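Local coordinates for putative aspartate aminotransferase (Thermus thermophilus, PDB 1IUG), which probably catalyses pyridoxal-phosphate-dependent transfer of amino groups between amino acids such as aspartate and 2-oxo acids, as a class-V aminotransferase, at residues F47-E52 and V169-M174; A158-S163 and M174-A179. One frame throughout, in Å; residues are numbered along the deposited sequence.

Contact 1: residues F47-E52 and V169-M174; sequences FRTEGE and VALEAM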
loop_
_atom_site.group_PDB
_atom_site.type_symbol
_atom_site.label_atom_id
_atom_site.label_comp_id
_atom_site.label_asym_id
_atom_site.label_seq_id
_atom_site.Cartn_x
_atom_site.Cartn_y
_atom_site.Cartn_z
ATOM N N PHE A 47 -20.512 -0.655 4.308
ATOM C CA PHE A 47 -20.281 -1.255 5.621
ATOM C C PHE A 47 -21.490 -1.185 6.559
ATOM O O PHE A 47 -21.516 -1.868 7.587
ATOM C CB PHE A 47 -19.078 -0.605 6.309
ATOM C CG PHE A 47 -17.762 -1.254 5.986
ATOM C CD1 PHE A 47 -16.829 -0.604 5.180
ATOM C CD2 PHE A 47 -17.439 -2.502 6.517
ATOM C CE1 PHE A 47 -15.593 -1.187 4.917
ATOM C CE2 PHE A 47 -16.206 -3.090 6.258
ATOM C CZ PHE A 47 -15.282 -2.434 5.458
ATOM N N ARG A 48 -22.472 -0.348 6.218
ATOM C CA ARG A 48 -23.678 -0.192 7.034
ATOM C C ARG A 48 -23.278 0.337 8.406
ATOM O O ARG A 48 -23.434 -0.350 9.415
ATOM C CB ARG A 48 -24.389 -1.539 7.223
ATOM C CG ARG A 48 -24.918 -2.218 5.978
ATOM C CD ARG A 48 -25.954 -1.398 5.248
ATOM N NE ARG A 48 -26.624 -2.192 4.215
ATOM C CZ ARG A 48 -27.393 -3.255 4.456
ATOM N NH1 ARG A 48 -27.607 -3.671 5.703
ATOM N NH2 ARG A 48 -27.951 -3.910 3.442
ATOM N N THR A 49 -22.712 1.535 8.433
ATOM C CA THR A 49 -22.293 2.133 9.690
ATOM C C THR A 49 -22.552 3.629 9.713
ATOM O O THR A 49 -22.662 4.269 8.674
ATOM C CB THR A 49 -20.788 1.863 9.996
ATOM O OG1 THR A 49 -20.442 2.449 11.260
ATOM C CG2 THR A 49 -19.892 2.459 8.922
ATOM N N GLU A 50 -22.698 4.164 10.916
ATOM C CA GLU A 50 -22.913 5.589 11.100
ATOM C C GLU A 50 -21.541 6.188 11.403
ATOM O O GLU A 50 -21.397 7.399 11.553
ATOM C CB GLU A 50 -23.864 5.827 12.276
ATOM C CG GLU A 50 -24.657 7.125 12.188
ATOM C CD GLU A 50 -25.644 7.127 11.033
ATOM O OE1 GLU A 50 -26.488 6.204 10.967
ATOM O OE2 GLU A 50 -25.574 8.051 10.190
ATOM N N GLY A 51 -20.536 5.313 11.477
ATOM C CA GLY A 51 -19.175 5.729 11.768
ATOM C C GLY A 51 -18.372 6.197 10.571
ATOM O O GLY A 51 -18.916 6.768 9.628
ATOM N N GLU A 52 -17.066 5.942 10.605
ATOM C CA GLU A 52 -16.167 6.360 9.532
ATOM C C GLU A 52 -15.384 5.197 8.944
ATOM O O GLU A 52 -15.071 4.229 9.632
ATOM C CB GLU A 52 -15.162 7.393 10.055
ATOM C CG GLU A 52 -15.763 8.637 10.695
ATOM C CD GLU A 52 -16.409 9.587 9.697
ATOM O OE1 GLU A 52 -16.135 9.489 8.481
ATOM O OE2 GLU A 52 -17.193 10.451 10.139
ATOM N N VAL A 169 -23.476 -7.606 5.406
ATOM C CA VAL A 169 -22.586 -7.104 6.448
ATOM C C VAL A 169 -23.133 -5.815 7.064
ATOM O O VAL A 169 -23.939 -5.107 6.455
ATOM C CB VAL A 169 -21.145 -6.812 5.910
ATOM C CG1 VAL A 169 -20.477 -8.087 5.413
ATOM C CG2 VAL A 169 -21.183 -5.754 4.810
ATOM N N ALA A 170 -22.693 -5.535 8.284
ATOM C CA ALA A 170 -23.074 -4.332 9.016
ATOM C C ALA A 170 -22.134 -4.231 10.201
ATOM O O ALA A 170 -21.508 -5.219 10.586
ATOM C CB ALA A 170 -24.515 -4.419 9.496
ATOM N N LEU A 171 -21.982 -3.031 10.746
ATOM C CA LEU A 171 -21.122 -2.858 11.905
ATOM C C LEU A 171 -21.935 -2.915 13.195
ATOM O O LEU A 171 -22.211 -4.005 13.702
ATOM C CB LEU A 171 -20.325 -1.559 11.809
ATOM C CG LEU A 171 -18.814 -1.755 11.652
ATOM C CD1 LEU A 171 -18.528 -2.640 10.456
ATOM C CD2 LEU A 171 -18.134 -0.412 11.487
ATOM N N GLU A 172 -22.355 -1.757 13.700
ATOM C CA GLU A 172 -23.122 -1.699 14.943
ATOM C C GLU A 172 -24.398 -2.540 14.940
ATOM O O GLU A 172 -24.760 -3.115 15.965
ATOM C CB GLU A 172 -23.419 -0.245 15.362
ATOM C CG GLU A 172 -24.016 0.669 14.290
ATOM C CD GLU A 172 -22.968 1.468 13.516
ATOM O OE1 GLU A 172 -23.223 2.650 13.211
ATOM O OE2 GLU A 172 -21.896 0.921 13.198
ATOM N N ALA A 173 -25.048 -2.658 13.785
ATOM C CA ALA A 173 -26.272 -3.447 13.678
ATOM C C ALA A 173 -26.014 -4.935 13.924
ATOM O O ALA A 173 -26.928 -5.672 14.277
ATOM C CB ALA A 173 -26.923 -3.238 12.326
ATOM N N MET A 174 -24.774 -5.376 13.720
ATOM C CA MET A 174 -24.410 -6.774 13.953
ATOM C C MET A 174 -23.600 -6.923 15.241
ATOM O O MET A 174 -23.104 -8.007 15.546
ATOM C CB MET A 174 -23.612 -7.347 12.773
ATOM C CG MET A 174 -24.381 -7.430 11.460
ATOM S SD MET A 174 -23.672 -8.619 10.273
ATOM C CE MET A 174 -21.963 -8.269 10.395
HETATM O O HOH W 1 -25.024 -0.862 11.454
#

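Contact 2: residues A158-S163 and M174-A179; sequences ADMVTS and MGVDAA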
loop_
_atom_site.group_PDB
_atom_site.type_symbol
_atom_site.label_atom_id
_atom_site.label_comp_id
_atom_site.label_asym_id
_atom_site.label_seq_id
_atom_site.Cartn_x
_atom_site.Cartn_y
_atom_site.Cartn_z
ATOM N N ALA A 158 -13.688 -7.200 13.439
ATOM C CA ALA A 158 -13.916 -8.251 12.453
ATOM C C ALA A 158 -13.180 -8.113 11.126
ATOM O O ALA A 158 -12.934 -7.010 10.637
ATOM C CB ALA A 158 -15.401 -8.398 12.194
ATOM N N ASP A 159 -12.810 -9.262 10.571
ATOM C CA ASP A 159 -12.147 -9.339 9.280
ATOM C C ASP A 159 -13.295 -9.607 8.312
ATOM O O ASP A 159 -13.878 -10.690 8.326
ATOM C CB ASP A 159 -11.147 -10.509 9.265
ATOM C CG ASP A 159 -10.520 -10.762 7.879
ATOM O OD1 ASP A 159 -11.125 -10.434 6.836
ATOM O OD2 ASP A 159 -9.416 -11.332 7.831
ATOM N N MET A 160 -13.642 -8.602 7.511
ATOM C CA MET A 160 -14.716 -8.726 6.530
ATOM C C MET A 160 -14.147 -8.609 5.114
ATOM O O MET A 160 -14.830 -8.143 4.194
ATOM C CB MET A 160 -15.773 -7.638 6.754
ATOM C CG MET A 160 -16.607 -7.791 8.023
ATOM S SD MET A 160 -17.776 -6.415 8.184
ATOM C CE MET A 160 -18.604 -6.827 9.683
ATOM N N VAL A 161 -12.901 -9.052 4.943
ATOM C CA VAL A 161 -12.236 -8.976 3.648
ATOM C C VAL A 161 -12.971 -9.711 2.541
ATOM O O VAL A 161 -13.041 -9.201 1.420
ATOM C CB VAL A 161 -10.753 -9.413 3.712
ATOM C CG1 VAL A 161 -10.137 -9.366 2.327
ATOM C CG2 VAL A 161 -9.970 -8.482 4.635
ATOM N N THR A 162 -13.508 -10.898 2.833
ATOM C CA THR A 162 -14.261 -11.639 1.817
ATOM C C THR A 162 -15.761 -11.730 2.094
ATOM O O THR A 162 -16.426 -12.658 1.635
ATOM C CB THR A 162 -13.693 -13.054 1.523
ATOM O OG1 THR A 162 -13.598 -13.812 2.729
ATOM C CG2 THR A 162 -12.334 -12.958 0.859
ATOM N N SER A 163 -16.279 -10.799 2.893
ATOM C CA SER A 163 -17.712 -10.750 3.170
ATOM C C SER A 163 -18.286 -9.435 2.626
ATOM O O SER A 163 -19.443 -9.386 2.203
ATOM C CB SER A 163 -18.016 -10.916 4.663
ATOM O OG SER A 163 -17.438 -9.891 5.449
ATOM N N MET A 174 -24.774 -5.376 13.720
ATOM C CA MET A 174 -24.410 -6.774 13.953
ATOM C C MET A 174 -23.600 -6.923 15.241
ATOM O O MET A 174 -23.104 -8.007 15.546
ATOM C CB MET A 174 -23.612 -7.347 12.773
ATOM C CG MET A 174 -24.381 -7.430 11.460
ATOM S SD MET A 174 -23.672 -8.619 10.273
ATOM C CE MET A 174 -21.963 -8.269 10.395
ATOM N N GLY A 175 -23.478 -5.831 15.994
ATOM C CA GLY A 175 -22.722 -5.857 17.236
ATOM C C GLY A 175 -21.220 -5.717 17.034
ATOM O O GLY A 175 -20.443 -5.869 17.975
ATOM N N VAL A 176 -20.810 -5.432 15.803
ATOM C CA VAL A 176 -19.394 -5.276 15.484
ATOM C C VAL A 176 -18.963 -3.819 15.618
ATOM O O VAL A 176 -19.609 -2.921 15.082
ATOM C CB VAL A 176 -19.089 -5.800 14.062
ATOM C CG1 VAL A 176 -17.616 -5.627 13.731
ATOM C CG2 VAL A 176 -19.486 -7.275 13.960
ATOM N N ASP A 177 -17.877 -3.588 16.348
ATOM C CA ASP A 177 -17.377 -2.232 16.559
ATOM C C ASP A 177 -16.437 -1.741 15.467
ATOM O O ASP A 177 -16.435 -0.559 15.129
ATOM C CB ASP A 177 -16.697 -2.130 17.925
ATOM C CG ASP A 177 -17.633 -2.490 19.058
ATOM O OD1 ASP A 177 -18.578 -1.718 19.300
ATOM O OD2 ASP A 177 -17.441 -3.554 19.687
ATOM N N ALA A 178 -15.652 -2.652 14.905
ATOM C CA ALA A 178 -14.708 -2.291 13.853
ATOM C C ALA A 178 -14.500 -3.450 12.893
ATOM O O ALA A 178 -14.605 -4.618 13.275
ATOM C CB ALA A 178 -13.373 -1.855 14.460
ATOM N N ALA A 179 -14.186 -3.120 11.647
ATOM C CA ALA A 179 -13.979 -4.138 10.632
ATOM C C ALA A 179 -12.898 -3.737 9.635
ATOM O O ALA A 179 -12.608 -2.554 9.454
ATOM C CB ALA A 179 -15.289 -4.419 9.904
#

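Contact 1: residues F47-E52 and V169-M174
An ST turn at Thr49 organises this junction in the pyridoxal-phosphate-binding domain of a fold-type I aminotransferase, where the link from helix 30-47 to strand 52-57 meets the loop running from strand 155-159 to strand 178-182. Thr49 OG1 stands anti to its own backbone N and accepts a hydrogen bond from Gly51 N at 2.9 Å, closing the turn. In the other direction Thr49 OG1 donates to Glu172 OE2 at 2.9 Å, using the syn lone pair of that oxygen. The second carboxylate oxygen, Glu172 OE1, accepts from Glu50 N at 2.8 Å, with the donor 27° out of the carboxylate plane. Both oxygens of Glu172 are thus held by consecutive residues, which fixes the rotation of the group; to get there its chain starts in the crowded position between backbone N and carbonyl carbon (chi1 50°), bends at chi2, and crosses the Thr49 side chain at about a right angle. Beside this grip the backbones are tied more loosely: Leu171 N donates a nearly straight (176°) but weak bond of 3.3 Å to Arg48 O, the carbonyl of the first residue to leave the helix. A water bridges the same carbonyl to the second segment, donating to Arg48 O at 2.6 Å and accepting from Ala173 N at 2.9 Å. Phe47 CD2 meets Leu171 CD1 at 4.1 Å, the side chains crossing obliquely, and Phe47 continues onto Ala179 and Ser181 of strand 178-182. The exposed Arg48 lays its CB on the buried Ala170 CB at 3.7 Å, and Val169 O lies over one face of the guanidinium.

Contact 2: residues A158-S163 and M174-A179
The flat groups that meet here are the peptide units of two adjoining strands, joined edge to edge where strand 178-182 begins: Ala158 N donates a hydrogen bond to Ala178 O at 2.7 Å, in the carbonyl plane, with a C=O...N angle of 152°. The pairing is parallel: Ala158 and Ala179 form a beta bridge, and Ala179 CA adds a CA-H...O contact of 3.1 Å to Ala158 O. Both methyl groups point to the same face of the sheet, where the apolar side chains gather. Val176 CG1, anti to its backbone N, comes over Ala158 CB at 3.9 Å. Met160 is extended beyond CG, so its SD passes over Ala179 CB at 3.6 Å and its CE goes on to reach Met174 CE, tip to tip, at 3.7 Å. Met174 is bent at chi3 (-44°), which turns its methyl to that meeting. On the other face lies the Asp159 carboxylate, which holds an Asx turn within 158-163: Val161 N meets Asp159 OD1 nearly along its C-O axis, at 2.9 Å. Leu140 of helix 140-150 touches Met160, Met174 and Val176 on the face of the two bridged alanines. On the other face Ala178 packs on Leu67 and Leu71 of helix 60-71, and Asp159 touches Met64 of that helix and Phe86 and Phe90 of helix 85-96, so the two strands lie between helices in the central seven-stranded sheet.

In the fold
The segments of contacts 1 and 2 alternate along the chain and share Met174, and their centres lie about 8 Å apart. The 169-174 loop joins them: Leu171 O probably accepts a hydrogen bond from Val176 N at 2.9 Å, while Leu171 CD1 packs on Ala179 CB at 3.7 Å. One residue earlier, Ala170 O is 3.4 Å from Met160 CE. Contact 2 reaches the cofactor, since Asp159 OD2 lies near N1 of the pyridoxal-phosphate lysine at position 185, consistent with the aspartate that faces the pyridine nitrogen in fold-type I enzymes. The centre of contact 1 lies about 15 Å from the centre of the chain, that of contact 2 about 9 Å.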